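Local coordinates for putative cytoplasmic protein (Salmonella typhimurium, PDB 2GK3) that is of unknown function but has a class I glutamine amidotransferase-like fold and assembles into a hexamer, at residues G52-D57 against L245-L250; D57-H62 against A67-I72; N106-I111 against A137-T142; E113-K116 against G120-M123; D157-P162 against T203-P208. All blocks are in the same frame, centred on the assembly; numbering follows the deposited sequence.

Contact 1 of 5, residues G52-D57 against L245-L250; sequences GGVDID and LWVNTL
No flat group lies in the seam itself, where Val-247 meets Gly-52 and Val-54; the ring nearest to it is the indole of Trp-246, one residue back on the helix and turned inward. Leu-245 CD2 lies over one face of that indole, toward its rim, and Tyr-242 and Phe-223 meet it edge-to-face. Leu-45 and Leu-49 of helix 43-51 and Leu-122 and Ile-124 of strand 120-124 pack against it as well. In the seam the touching is done by methyl groups and one alpha carbon. Val-247 CG2 sits 4.4 Å from Gly-52 CA. The same methyl is 4.4 Å from Val-54 CG2, so one branch of Val-247 serves both partners. It can do so because Val-247 has CG1 anti to the backbone N (chi1 160°), which puts CG2 beside that N and on the side of the glycine. The segment 52-57 is the exit from helix 43-51 into strand 55-59 of the alpha/beta layers of this amidotransferase-like fold. Gly-53, at positive phi, is the C-prime residue of a Schellman motif, with Val-54 N bonded back to Leu-49 O. Gly-52, having no side chain, lets the helix end come close, its CA 6.9 Å from the CA of Val-247. Further along helix 242-253, Leu-250 aims its CD1 at Val-54 CG2 from 4.6 Å, a looser approach one helical turn on. Val-54 also leans on Val-13 of the neighbouring parallel strand, while Val-247 rests on Leu-49.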
# COMPACT_ATOMS: atom_id res chain seq x y z
N GLY E 52 -38.01 -14.20 0.37
CA GLY E 52 -39.06 -13.63 1.20
C GLY E 52 -39.83 -12.62 0.39
O GLY E 52 -40.61 -11.84 0.94
N GLY E 53 -39.59 -12.62 -0.92
CA GLY E 53 -40.42 -11.91 -1.87
C GLY E 53 -40.08 -10.45 -2.10
O GLY E 53 -40.86 -9.74 -2.73
N VAL E 54 -38.93 -10.01 -1.60
CA VAL E 54 -38.50 -8.64 -1.82
C VAL E 54 -37.80 -8.53 -3.17
O VAL E 54 -36.90 -9.30 -3.50
CB VAL E 54 -37.59 -8.10 -0.66
CG1 VAL E 54 -37.16 -6.65 -0.93
CG2 VAL E 54 -38.29 -8.22 0.69
N ASP E 55 -38.25 -7.55 -3.96
CA ASP E 55 -37.62 -7.16 -5.20
C ASP E 55 -36.39 -6.28 -4.90
O ASP E 55 -36.52 -5.08 -4.64
CB ASP E 55 -38.67 -6.42 -6.07
CG ASP E 55 -38.13 -5.92 -7.41
OD1 ASP E 55 -37.00 -6.29 -7.82
OD2 ASP E 55 -38.86 -5.13 -8.05
N ILE E 56 -35.19 -6.86 -4.95
CA ILE E 56 -33.95 -6.14 -4.58
C ILE E 56 -33.13 -5.63 -5.78
O ILE E 56 -32.90 -6.38 -6.73
CB ILE E 56 -33.00 -7.03 -3.73
CG1 ILE E 56 -33.61 -7.40 -2.38
CG2 ILE E 56 -31.65 -6.34 -3.54
CD1 ILE E 56 -33.25 -6.46 -1.24
N ASP E 57 -32.70 -4.36 -5.74
CA ASP E 57 -31.58 -3.90 -6.54
C ASP E 57 -30.33 -3.82 -5.65
O ASP E 57 -30.34 -3.17 -4.61
CB ASP E 57 -31.85 -2.53 -7.14
CG ASP E 57 -32.83 -2.59 -8.30
OD1 ASP E 57 -33.32 -3.69 -8.65
OD2 ASP E 57 -33.14 -1.51 -8.84
N LEU E 245 -36.81 -11.27 10.54
CA LEU E 245 -36.27 -10.05 11.15
C LEU E 245 -36.10 -8.98 10.08
O LEU E 245 -36.71 -7.93 10.15
CB LEU E 245 -34.93 -10.32 11.86
CG LEU E 245 -34.10 -9.13 12.37
CD1 LEU E 245 -34.86 -8.21 13.35
CD2 LEU E 245 -32.81 -9.62 13.01
N TRP E 246 -35.29 -9.29 9.07
CA TRP E 246 -34.94 -8.32 8.04
C TRP E 246 -36.14 -7.99 7.17
O TRP E 246 -36.34 -6.83 6.81
CB TRP E 246 -33.78 -8.85 7.20
CG TRP E 246 -32.55 -9.05 8.02
CD1 TRP E 246 -31.97 -10.24 8.36
CD2 TRP E 246 -31.77 -8.02 8.65
NE1 TRP E 246 -30.86 -10.02 9.15
CE2 TRP E 246 -30.72 -8.67 9.35
CE3 TRP E 246 -31.86 -6.62 8.70
CZ2 TRP E 246 -29.74 -7.95 10.08
CZ3 TRP E 246 -30.90 -5.91 9.42
CH2 TRP E 246 -29.85 -6.59 10.10
N VAL E 247 -36.94 -9.01 6.86
CA VAL E 247 -38.13 -8.85 6.03
C VAL E 247 -39.17 -8.00 6.77
O VAL E 247 -39.68 -7.02 6.21
CB VAL E 247 -38.70 -10.24 5.53
CG1 VAL E 247 -40.16 -10.15 5.11
CG2 VAL E 247 -37.89 -10.72 4.34
N ASN E 248 -39.46 -8.36 8.02
CA ASN E 248 -40.38 -7.57 8.86
C ASN E 248 -39.93 -6.13 9.04
O ASN E 248 -40.76 -5.24 9.00
CB ASN E 248 -40.60 -8.18 10.26
CG ASN E 248 -41.24 -9.56 10.22
OD1 ASN E 248 -41.79 -9.99 9.20
ND2 ASN E 248 -41.18 -10.25 11.36
N THR E 249 -38.63 -5.90 9.23
CA THR E 249 -38.19 -4.52 9.46
C THR E 249 -38.26 -3.70 8.17
O THR E 249 -38.65 -2.52 8.18
CB THR E 249 -36.83 -4.35 10.22
OG1 THR E 249 -35.82 -3.86 9.35
CG2 THR E 249 -36.35 -5.60 10.88
N LEU E 250 -37.93 -4.34 7.05
CA LEU E 250 -38.11 -3.70 5.74
C LEU E 250 -39.57 -3.30 5.54
O LEU E 250 -39.86 -2.16 5.17
CB LEU E 250 -37.65 -4.64 4.62
CG LEU E 250 -36.14 -4.70 4.52
CD1 LEU E 250 -35.69 -5.55 3.35
CD2 LEU E 250 -35.58 -3.26 4.43

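Contact 2 of 5, residues D57-H62 against A67-I72; sequences DYMPAH and AFPESI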
# COMPACT_ATOMS: atom_id res chain seq x y z
N ASP E 57 -32.70 -4.36 -5.74
CA ASP E 57 -31.58 -3.90 -6.54
C ASP E 57 -30.33 -3.82 -5.65
O ASP E 57 -30.34 -3.17 -4.61
CB ASP E 57 -31.85 -2.53 -7.14
CG ASP E 57 -32.83 -2.59 -8.30
OD1 ASP E 57 -33.32 -3.69 -8.65
OD2 ASP E 57 -33.14 -1.51 -8.84
N TYR E 58 -29.28 -4.49 -6.07
CA TYR E 58 -28.03 -4.46 -5.34
C TYR E 58 -27.06 -3.45 -5.95
O TYR E 58 -26.74 -3.50 -7.14
CB TYR E 58 -27.39 -5.84 -5.29
CG TYR E 58 -26.13 -5.86 -4.47
CD1 TYR E 58 -26.08 -5.24 -3.22
CD2 TYR E 58 -24.99 -6.50 -4.92
CE1 TYR E 58 -24.93 -5.23 -2.46
CE2 TYR E 58 -23.83 -6.52 -4.15
CZ TYR E 58 -23.81 -5.88 -2.92
OH TYR E 58 -22.66 -5.88 -2.16
N MSE E 59 -26.58 -2.55 -5.10
CA MSE E 59 -25.64 -1.54 -5.53
C MSE E 59 -24.39 -1.61 -4.65
O MSE E 59 -24.35 -1.02 -3.57
CB MSE E 59 -26.28 -0.16 -5.48
CG MSE E 59 -25.40 0.94 -6.05
SE MSE E 59 -26.19 2.71 -5.93
CE MSE E 59 -27.59 2.52 -7.27
N PRO E 60 -23.36 -2.35 -5.12
CA PRO E 60 -22.10 -2.39 -4.38
C PRO E 60 -21.51 -0.98 -4.26
O PRO E 60 -21.83 -0.11 -5.06
CB PRO E 60 -21.20 -3.26 -5.26
CG PRO E 60 -22.11 -3.98 -6.21
CD PRO E 60 -23.34 -3.17 -6.35
N ALA E 61 -20.65 -0.78 -3.26
CA ALA E 61 -19.96 0.50 -3.06
C ALA E 61 -19.36 1.12 -4.34
O ALA E 61 -19.56 2.32 -4.58
CB ALA E 61 -18.89 0.35 -2.00
N HIS E 62 -18.65 0.34 -5.15
CA HIS E 62 -18.04 0.89 -6.38
C HIS E 62 -19.07 1.52 -7.32
O HIS E 62 -18.77 2.52 -7.97
CB HIS E 62 -17.08 -0.10 -7.11
CG HIS E 62 -17.72 -1.38 -7.56
ND1 HIS E 62 -17.47 -2.58 -6.93
CD2 HIS E 62 -18.58 -1.65 -8.57
CE1 HIS E 62 -18.15 -3.54 -7.53
NE2 HIS E 62 -18.84 -3.00 -8.51
N ALA E 67 -21.96 5.68 -10.49
CA ALA E 67 -23.31 5.67 -11.05
C ALA E 67 -24.43 5.80 -10.04
O ALA E 67 -25.53 5.27 -10.27
CB ALA E 67 -23.52 4.38 -11.87
N PHE E 68 -24.19 6.49 -8.93
CA PHE E 68 -25.29 6.78 -8.02
C PHE E 68 -26.32 7.68 -8.72
O PHE E 68 -25.94 8.64 -9.38
CB PHE E 68 -24.82 7.40 -6.69
CG PHE E 68 -25.90 7.50 -5.68
CD1 PHE E 68 -26.23 6.40 -4.90
CD2 PHE E 68 -26.68 8.64 -5.59
CE1 PHE E 68 -27.29 6.46 -3.99
CE2 PHE E 68 -27.74 8.71 -4.70
CZ PHE E 68 -28.04 7.63 -3.89
N PRO E 69 -27.63 7.35 -8.60
CA PRO E 69 -28.70 8.13 -9.25
C PRO E 69 -28.70 9.61 -8.89
O PRO E 69 -28.74 9.97 -7.70
CB PRO E 69 -30.00 7.46 -8.74
CG PRO E 69 -29.59 6.10 -8.35
CD PRO E 69 -28.17 6.18 -7.88
N GLU E 70 -28.65 10.47 -9.91
CA GLU E 70 -28.79 11.92 -9.73
C GLU E 70 -30.24 12.39 -9.49
O GLU E 70 -30.47 13.44 -8.88
CB GLU E 70 -28.20 12.67 -10.93
CG GLU E 70 -26.70 12.55 -11.06
CD GLU E 70 -26.09 13.56 -12.02
OE1 GLU E 70 -26.81 14.46 -12.47
OE2 GLU E 70 -24.89 13.45 -12.31
N SER E 71 -31.21 11.61 -9.96
CA SER E 71 -32.61 12.01 -9.90
C SER E 71 -33.30 11.47 -8.66
O SER E 71 -33.19 10.29 -8.34
CB SER E 71 -33.35 11.54 -11.17
OG SER E 71 -34.74 11.33 -10.94
N ILE E 72 -34.04 12.33 -7.97
CA ILE E 72 -34.85 11.90 -6.84
C ILE E 72 -36.00 11.00 -7.30
O ILE E 72 -36.39 10.08 -6.59
CB ILE E 72 -35.32 13.11 -5.94
CG1 ILE E 72 -35.98 12.61 -4.64
CG2 ILE E 72 -36.24 14.09 -6.69
CD1 ILE E 72 -34.99 12.14 -3.63
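Met-59, the last residue of strand 55-59, and Phe-68, in the loop that follows the next helix, bring their CA atoms to 8.7 Å: the chain goes out through helix 61-67, and the loop after it returns alongside the end of the strand. The motif across it is a Met-aromatic contact, made here by a selenomethionine. Met-59 SE lies 5.0 Å from the centroid of the Phe-68 ring. The approach is oblique, 67° off the ring normal, and CD1 of Phe-68 is the ring atom it meets, at 3.8 Å from Met-59 SE. Met-59 gets there by running straight out from the strand, with CG anti to the backbone N (chi1 -174°), and bending only at its last torsion. It crosses Phe-68 at about a right angle. The Phe-68 ring also packs against Ala-107 and Ile-111, so the contact links the end of strand 55-59, which pairs with strand 12-28, to helix 107-116. Past the bend, the methyl CE of Met-59 ends against CD of the Pro-69 ring, 3.8 Å away, and the same CD of Pro-69 lies 3.4 Å above the plane of the Phe-68 ring, offset toward its rim.

Contact 3 of 5, residues N106-I111 against A137-T142; sequences NALESI and ANYKNT
Leu-108, in the first turn of helix 107-116, faces Thr-142 in the loop after strand 120-124, just past a short 3-10 turn at 139-140, their CA atoms 8.0 Å apart. Leu-108 divides its two methyls between two partners. Leu-108 CD1 packs 3.7 Å from Thr-142 CB, and the two side chains cross at about a right angle. Leu-108 CD2 comes up to the edge of the tyrosine ring, near its plane, 4.4 Å from Tyr-139 CE2. Asn-106 is the N-cap: its OD1 takes Leu-108 N at 3.0 Å in the carbonyl plane, and Glu-109 N from above that plane. In the loop, Thr-142 holds OG1 between its backbone N and carbonyl carbon (chi1 71°), turned back to donate to Tyr-139 O at 2.6 Å. Thr-142 N reaches that same oxygen from the same face, so two donors from one residue grip it. The tyrosine hydroxyl is tied to Ile-86 O. Asn-106 ND2 bonds to Glu-163 of a neighbouring subunit, which places this helix start at a hexamer interface. Phe-91 touches both Leu-108 and Tyr-139, and the Tyr-139 ring reaches Met-123, so the contact lies between the start of helix 107-116, helix 88-92 and strand 120-124.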
# COMPACT_ATOMS: atom_id res chain seq x y z
N ASN E 106 -25.93 16.12 -4.36
CA ASN E 106 -25.46 15.51 -3.11
C ASN E 106 -26.26 14.25 -2.77
O ASN E 106 -27.46 14.32 -2.50
CB ASN E 106 -25.54 16.55 -1.99
CG ASN E 106 -24.90 16.08 -0.70
OD1 ASN E 106 -25.12 14.95 -0.25
ND2 ASN E 106 -24.14 16.96 -0.07
N ALA E 107 -25.60 13.09 -2.80
CA ALA E 107 -26.30 11.79 -2.69
C ALA E 107 -27.01 11.65 -1.36
O ALA E 107 -28.07 11.02 -1.25
CB ALA E 107 -25.35 10.64 -2.91
N LEU E 108 -26.43 12.26 -0.33
CA LEU E 108 -26.99 12.16 1.01
C LEU E 108 -28.19 13.11 1.16
O LEU E 108 -29.17 12.77 1.86
CB LEU E 108 -25.91 12.38 2.07
CG LEU E 108 -24.77 11.35 2.20
CD1 LEU E 108 -23.88 11.73 3.39
CD2 LEU E 108 -25.29 9.92 2.39
N GLU E 109 -28.13 14.27 0.49
CA GLU E 109 -29.32 15.13 0.36
C GLU E 109 -30.45 14.38 -0.36
O GLU E 109 -31.58 14.37 0.12
CB GLU E 109 -29.03 16.47 -0.32
CG GLU E 109 -28.05 17.37 0.44
CD GLU E 109 -28.64 18.08 1.68
OE1 GLU E 109 -29.83 17.95 1.99
OE2 GLU E 109 -27.88 18.81 2.35
N SER E 110 -30.12 13.68 -1.45
CA SER E 110 -31.11 12.92 -2.23
C SER E 110 -31.80 11.90 -1.35
O SER E 110 -33.04 11.83 -1.31
CB SER E 110 -30.45 12.20 -3.41
OG SER E 110 -29.90 13.14 -4.32
N ILE E 111 -30.99 11.13 -0.62
CA ILE E 111 -31.50 10.12 0.31
C ILE E 111 -32.38 10.76 1.38
O ILE E 111 -33.45 10.24 1.70
CB ILE E 111 -30.37 9.25 0.92
CG1 ILE E 111 -29.76 8.37 -0.18
CG2 ILE E 111 -30.90 8.40 2.09
CD1 ILE E 111 -28.43 7.70 0.18
N ALA E 137 -16.51 5.97 8.76
CA ALA E 137 -17.85 6.02 8.16
C ALA E 137 -18.39 7.43 8.31
O ALA E 137 -19.06 7.93 7.40
CB ALA E 137 -18.79 5.02 8.80
N ASN E 138 -18.05 8.05 9.46
CA ASN E 138 -18.19 9.49 9.67
C ASN E 138 -19.60 10.09 9.50
O ASN E 138 -19.73 11.29 9.25
CB ASN E 138 -17.21 10.23 8.74
CG ASN E 138 -17.03 11.68 9.12
OD1 ASN E 138 -16.82 12.00 10.30
ND2 ASN E 138 -17.12 12.57 8.14
N TYR E 139 -20.64 9.28 9.66
CA TYR E 139 -21.99 9.70 9.35
C TYR E 139 -22.53 10.85 10.22
O TYR E 139 -23.43 11.58 9.79
CB TYR E 139 -22.95 8.51 9.36
CG TYR E 139 -22.94 7.75 8.05
CD1 TYR E 139 -22.22 6.55 7.90
CD2 TYR E 139 -23.64 8.24 6.95
CE1 TYR E 139 -22.23 5.85 6.68
CE2 TYR E 139 -23.63 7.58 5.73
CZ TYR E 139 -22.93 6.38 5.60
OH TYR E 139 -22.96 5.76 4.35
N LYS E 140 -21.96 11.02 11.41
CA LYS E 140 -22.43 12.02 12.38
C LYS E 140 -22.18 13.45 11.89
O LYS E 140 -22.91 14.37 12.23
CB LYS E 140 -21.76 11.82 13.73
CG LYS E 140 -22.21 12.82 14.75
CD LYS E 140 -21.70 12.54 16.14
CE LYS E 140 -22.61 13.24 17.16
NZ LYS E 140 -22.17 12.99 18.54
N ASN E 141 -21.13 13.59 11.08
CA ASN E 141 -20.70 14.85 10.54
C ASN E 141 -21.24 15.08 9.13
O ASN E 141 -20.69 15.87 8.36
CB ASN E 141 -19.19 14.91 10.61
CG ASN E 141 -18.68 14.84 12.05
OD1 ASN E 141 -19.20 15.55 12.92
ND2 ASN E 141 -17.70 13.97 12.31
N THR E 142 -22.35 14.41 8.81
CA THR E 142 -22.98 14.52 7.49
C THR E 142 -24.44 14.91 7.65
O THR E 142 -25.02 14.78 8.73
CB THR E 142 -22.94 13.18 6.69
OG1 THR E 142 -23.84 12.24 7.29
CG2 THR E 142 -21.52 12.59 6.62

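Contact 4 of 5, residues E113-K116 against G120-M123; sequences EYVK and GLLM
Tyr-114 and Val-115, side by side on the last turn of helix 107-116, meet Gly-120 and Leu-121 at the start of the strand that follows. The tyrosine presents its edge: Gly-120 O lies in the plane of the ring, 3.2 Å from Tyr-114 CE2 and equally 3.2 Å from Tyr-114 OH. The hydroxyl lies near two carbonyls, Gly-120 O and, in a weak bond, Tyr-78 O, and it could donate to either. Val-115 CG2 packs on Leu-121 CB at 3.8 Å, with Leu-121 CD2 at 4.2 Å from the same methyl, the two side chains crossing nearly at right angles. Val-115 has CG1 anti to the backbone N (chi1 -172°), which leaves CG2 to face the strand.

The connection is short: three residues link helix to strand, and Val-115 CA comes within 5.9 Å of Gly-120 CA. Outward from there, Gly-120 is fixed by backbone bonds to Asp-79 and Ile-81, and Leu-121 by bonds to Lys-219 and Ala-221, so strand 120-124 lies between strands 80-84 and 218-223, parallel to both. Ile-72, Leu-75 and Ile-81 pack round the Tyr-114 side chain. Away from segment 120-123, Lys-116 NZ forms a salt bridge with Glu-113 OE1 at 3.0 Å, and Glu-113 OE1 receives it on its syn lone pair. A buried phenol thus keeps its polar end among main-chain carbonyls while aliphatic side chains lie against its ring, and the charged pair stays apart from the strand segment.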
# COMPACT_ATOMS: atom_id res chain seq x y z
N GLU E 113 -34.14 13.69 1.16
CA GLU E 113 -35.41 14.06 0.49
C GLU E 113 -36.32 12.87 0.19
O GLU E 113 -37.55 12.94 0.34
CB GLU E 113 -35.13 14.88 -0.77
CG GLU E 113 -34.39 16.20 -0.48
CD GLU E 113 -35.13 17.11 0.55
OE1 GLU E 113 -34.53 17.45 1.61
OE2 GLU E 113 -36.30 17.49 0.29
N TYR E 114 -35.72 11.76 -0.22
CA TYR E 114 -36.43 10.53 -0.45
C TYR E 114 -37.12 10.08 0.86
O TYR E 114 -38.30 9.69 0.84
CB TYR E 114 -35.46 9.48 -1.00
CG TYR E 114 -35.85 8.04 -0.73
CD1 TYR E 114 -36.57 7.30 -1.67
CD2 TYR E 114 -35.49 7.41 0.47
CE1 TYR E 114 -36.94 5.97 -1.41
CE2 TYR E 114 -35.85 6.09 0.74
CZ TYR E 114 -36.56 5.38 -0.20
OH TYR E 114 -36.91 4.08 0.08
N VAL E 115 -36.42 10.17 1.99
CA VAL E 115 -37.05 9.88 3.29
C VAL E 115 -38.14 10.91 3.65
O VAL E 115 -39.25 10.52 4.02
CB VAL E 115 -36.04 9.63 4.47
CG1 VAL E 115 -36.78 9.14 5.73
CG2 VAL E 115 -34.98 8.59 4.10
N LYS E 116 -37.85 12.21 3.52
CA LYS E 116 -38.83 13.27 3.82
C LYS E 116 -40.16 13.00 3.14
O LYS E 116 -41.23 13.26 3.71
CB LYS E 116 -38.35 14.65 3.37
CG LYS E 116 -37.29 15.28 4.27
CD LYS E 116 -36.88 16.69 3.78
CE LYS E 116 -35.82 17.31 4.74
NZ LYS E 116 -35.24 18.60 4.24
N GLY E 120 -38.46 4.71 3.04
CA GLY E 120 -37.82 4.11 4.22
C GLY E 120 -36.30 4.00 4.12
O GLY E 120 -35.72 3.84 3.02
N LEU E 121 -35.65 4.05 5.27
CA LEU E 121 -34.20 3.97 5.35
C LEU E 121 -33.80 3.03 6.47
O LEU E 121 -34.23 3.20 7.63
CB LEU E 121 -33.59 5.36 5.59
CG LEU E 121 -32.06 5.51 5.69
CD1 LEU E 121 -31.43 4.98 4.43
CD2 LEU E 121 -31.60 6.96 5.96
N LEU E 122 -32.99 2.02 6.13
CA LEU E 122 -32.40 1.16 7.14
C LEU E 122 -30.88 1.25 7.02
O LEU E 122 -30.34 1.11 5.93
CB LEU E 122 -32.89 -0.29 7.01
CG LEU E 122 -32.03 -1.39 7.69
CD1 LEU E 122 -32.10 -1.36 9.25
CD2 LEU E 122 -32.38 -2.79 7.14
N MSE E 123 -30.22 1.53 8.14
CA MSE E 123 -28.77 1.40 8.22
C MSE E 123 -28.44 0.16 9.05
O MSE E 123 -29.02 -0.06 10.11
CB MSE E 123 -28.11 2.65 8.82
CG MSE E 123 -26.54 2.56 8.85
SE MSE E 123 -25.63 4.24 9.10
CE MSE E 123 -25.77 5.01 7.30

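Contact 5 of 5, residues D157-P162 against T203-P208; sequences DRVEKP and TINNDP
Asn-205, Lys-161 and Val-159 bury the most surface here, and the amide nitrogen of Asn-205 is where they converge. Lys-161 lays its CE 3.8 Å from Asn-205 ND2, the two side chains crossing at about a right angle, so the lysine touches with its aliphatic end. Val-159 CG1 comes to 4.4 Å from the same ND2, a more distant contact. The lysine chain leaves the strand with CG anti to the carbonyl carbon and then folds sharply at its second torsion (chi2 -87°), which brings CE and NZ round toward the asparagine. A water joins the polar ends: it accepts from Asn-205 ND2 at 3.2 Å and, weakly, from Lys-161 NZ at 3.3 Å. ND2 also bonds to the hydroxyl of Tyr-189, so the amide is held from the protein side as well as by water.

Asn-205 projects from the tip of a beta hairpin with a two-residue loop, a type I' turn joining strands 199-204 and 207-215. Asp-207 N to Ile-204 O at 2.7 Å closes the turn, and Ile-204 N bonds back to Asp-207 O. Strand 158-161 lies across from this tip and pairs antiparallel with strand 185-194, Val-159 bonding by its backbone to Tyr-189. By strand alternation Val-159 and Lys-161 both point toward the hairpin, while Arg-158 and Glu-160 point to the other face. There Arg-158 NH1 makes a salt bridge to the anti lone pair of Glu-160 OE2 at 2.9 Å. Arg-158 NH1 also bonds to Asn-89 OD1 of another subunit.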
# COMPACT_ATOMS: atom_id res chain seq x y z
N ASP E 157 -16.81 3.89 17.25
CA ASP E 157 -18.01 3.54 18.00
C ASP E 157 -18.24 2.03 18.10
O ASP E 157 -19.31 1.58 18.50
CB ASP E 157 -19.24 4.26 17.40
CG ASP E 157 -19.57 3.81 15.99
OD1 ASP E 157 -18.82 2.95 15.44
OD2 ASP E 157 -20.58 4.29 15.43
N ARG E 158 -17.22 1.26 17.70
CA ARG E 158 -17.25 -0.19 17.77
C ARG E 158 -17.22 -0.65 19.22
O ARG E 158 -16.46 -0.11 20.05
CB ARG E 158 -16.01 -0.80 17.09
CG ARG E 158 -15.94 -0.74 15.59
CD ARG E 158 -14.56 -1.22 15.10
NE ARG E 158 -13.45 -0.46 15.68
CZ ARG E 158 -12.36 -0.98 16.26
NH1 ARG E 158 -12.17 -2.30 16.33
NH2 ARG E 158 -11.43 -0.17 16.73
N VAL E 159 -18.04 -1.65 19.51
CA VAL E 159 -17.88 -2.45 20.70
C VAL E 159 -17.53 -3.84 20.20
O VAL E 159 -18.33 -4.49 19.53
CB VAL E 159 -19.17 -2.44 21.56
CG1 VAL E 159 -19.06 -3.46 22.74
CG2 VAL E 159 -19.45 -1.00 22.08
N GLU E 160 -16.30 -4.26 20.47
CA GLU E 160 -15.86 -5.61 20.08
C GLU E 160 -16.12 -6.60 21.23
O GLU E 160 -15.68 -6.38 22.37
CB GLU E 160 -14.37 -5.62 19.70
CG GLU E 160 -14.00 -4.65 18.58
CD GLU E 160 -14.45 -5.12 17.19
OE1 GLU E 160 -15.13 -6.17 17.07
OE2 GLU E 160 -14.12 -4.42 16.20
N LYS E 161 -16.85 -7.66 20.90
CA LYS E 161 -17.15 -8.75 21.83
C LYS E 161 -16.76 -10.13 21.24
O LYS E 161 -17.63 -10.92 20.91
CB LYS E 161 -18.64 -8.74 22.18
CG LYS E 161 -19.08 -7.49 22.93
CD LYS E 161 -18.89 -7.66 24.43
CE LYS E 161 -18.99 -6.34 25.19
NZ LYS E 161 -18.47 -6.53 26.61
N PRO E 162 -15.44 -10.42 21.13
CA PRO E 162 -15.01 -11.73 20.61
C PRO E 162 -15.64 -12.94 21.31
O PRO E 162 -15.80 -13.99 20.67
CB PRO E 162 -13.50 -11.73 20.84
CG PRO E 162 -13.22 -10.55 21.73
CD PRO E 162 -14.28 -9.58 21.48
N THR E 203 -31.96 -4.88 22.34
CA THR E 203 -30.74 -4.32 22.91
C THR E 203 -29.64 -5.36 22.88
O THR E 203 -29.89 -6.55 22.68
CB THR E 203 -30.93 -3.89 24.37
OG1 THR E 203 -31.34 -5.04 25.11
CG2 THR E 203 -31.99 -2.77 24.53
N ILE E 204 -28.43 -4.90 23.10
CA ILE E 204 -27.27 -5.74 23.10
C ILE E 204 -26.36 -5.09 24.14
O ILE E 204 -26.12 -3.89 24.04
CB ILE E 204 -26.65 -5.75 21.65
CG1 ILE E 204 -25.55 -6.81 21.50
CG2 ILE E 204 -26.21 -4.34 21.19
CD1 ILE E 204 -25.07 -6.98 20.04
N ASN E 205 -25.94 -5.83 25.16
CA ASN E 205 -25.07 -5.27 26.22
C ASN E 205 -25.71 -4.02 26.84
O ASN E 205 -25.03 -3.06 27.22
CB ASN E 205 -23.68 -4.96 25.64
CG ASN E 205 -22.63 -4.67 26.70
OD1 ASN E 205 -22.68 -5.19 27.82
ND2 ASN E 205 -21.65 -3.83 26.33
N ASN E 206 -27.03 -4.05 26.90
CA ASN E 206 -27.84 -2.92 27.35
C ASN E 206 -27.79 -1.66 26.45
O ASN E 206 -28.40 -0.65 26.77
CB ASN E 206 -27.56 -2.58 28.83
CG ASN E 206 -27.82 -3.78 29.76
OD1 ASN E 206 -28.90 -4.38 29.75
ND2 ASN E 206 -26.83 -4.14 30.54
N ASP E 207 -27.08 -1.73 25.32
CA ASP E 207 -27.11 -0.63 24.34
C ASP E 207 -28.22 -0.93 23.32
O ASP E 207 -28.61 -2.07 23.16
CB ASP E 207 -25.78 -0.47 23.62
CG ASP E 207 -24.70 0.18 24.47
OD1 ASP E 207 -24.96 1.22 25.11
OD2 ASP E 207 -23.57 -0.35 24.46
N PRO E 208 -28.72 0.11 22.63
CA PRO E 208 -29.75 -0.22 21.63
C PRO E 208 -29.18 -1.11 20.52
O PRO E 208 -27.97 -0.99 20.18
CB PRO E 208 -30.17 1.15 21.07
CG PRO E 208 -29.17 2.11 21.52
CD PRO E 208 -28.42 1.55 22.68
O HOH W 1 -18.54 -3.24 27.01

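Contacts 3 and 4 are buried, while contacts 1, 2 and 5 are partly buried; contacts 1 and 5 each include one exposed residue (Gly-52, Asn-205), contact 2 none. Contacts 3 and 4 share helix 107-116, and contact 2 joins them through Phe-68 and Ile-72, which pack on that helix. Contact 1 works on the other face of the central strands: Trp-246 and Leu-250 rest on Leu-122, whereas Leu-121 of contact 4 turns toward helix 107-116. Contact 5 stands apart in the antiparallel strands, at least about 24 Å from every other contact, centre to centre. Chemistry follows place: methyl packing in contacts 1 and 3, selenium and ring in contact 2, hydroxyl near carbonyl plus aliphatic packing in contact 4, a water bridge in contact 5.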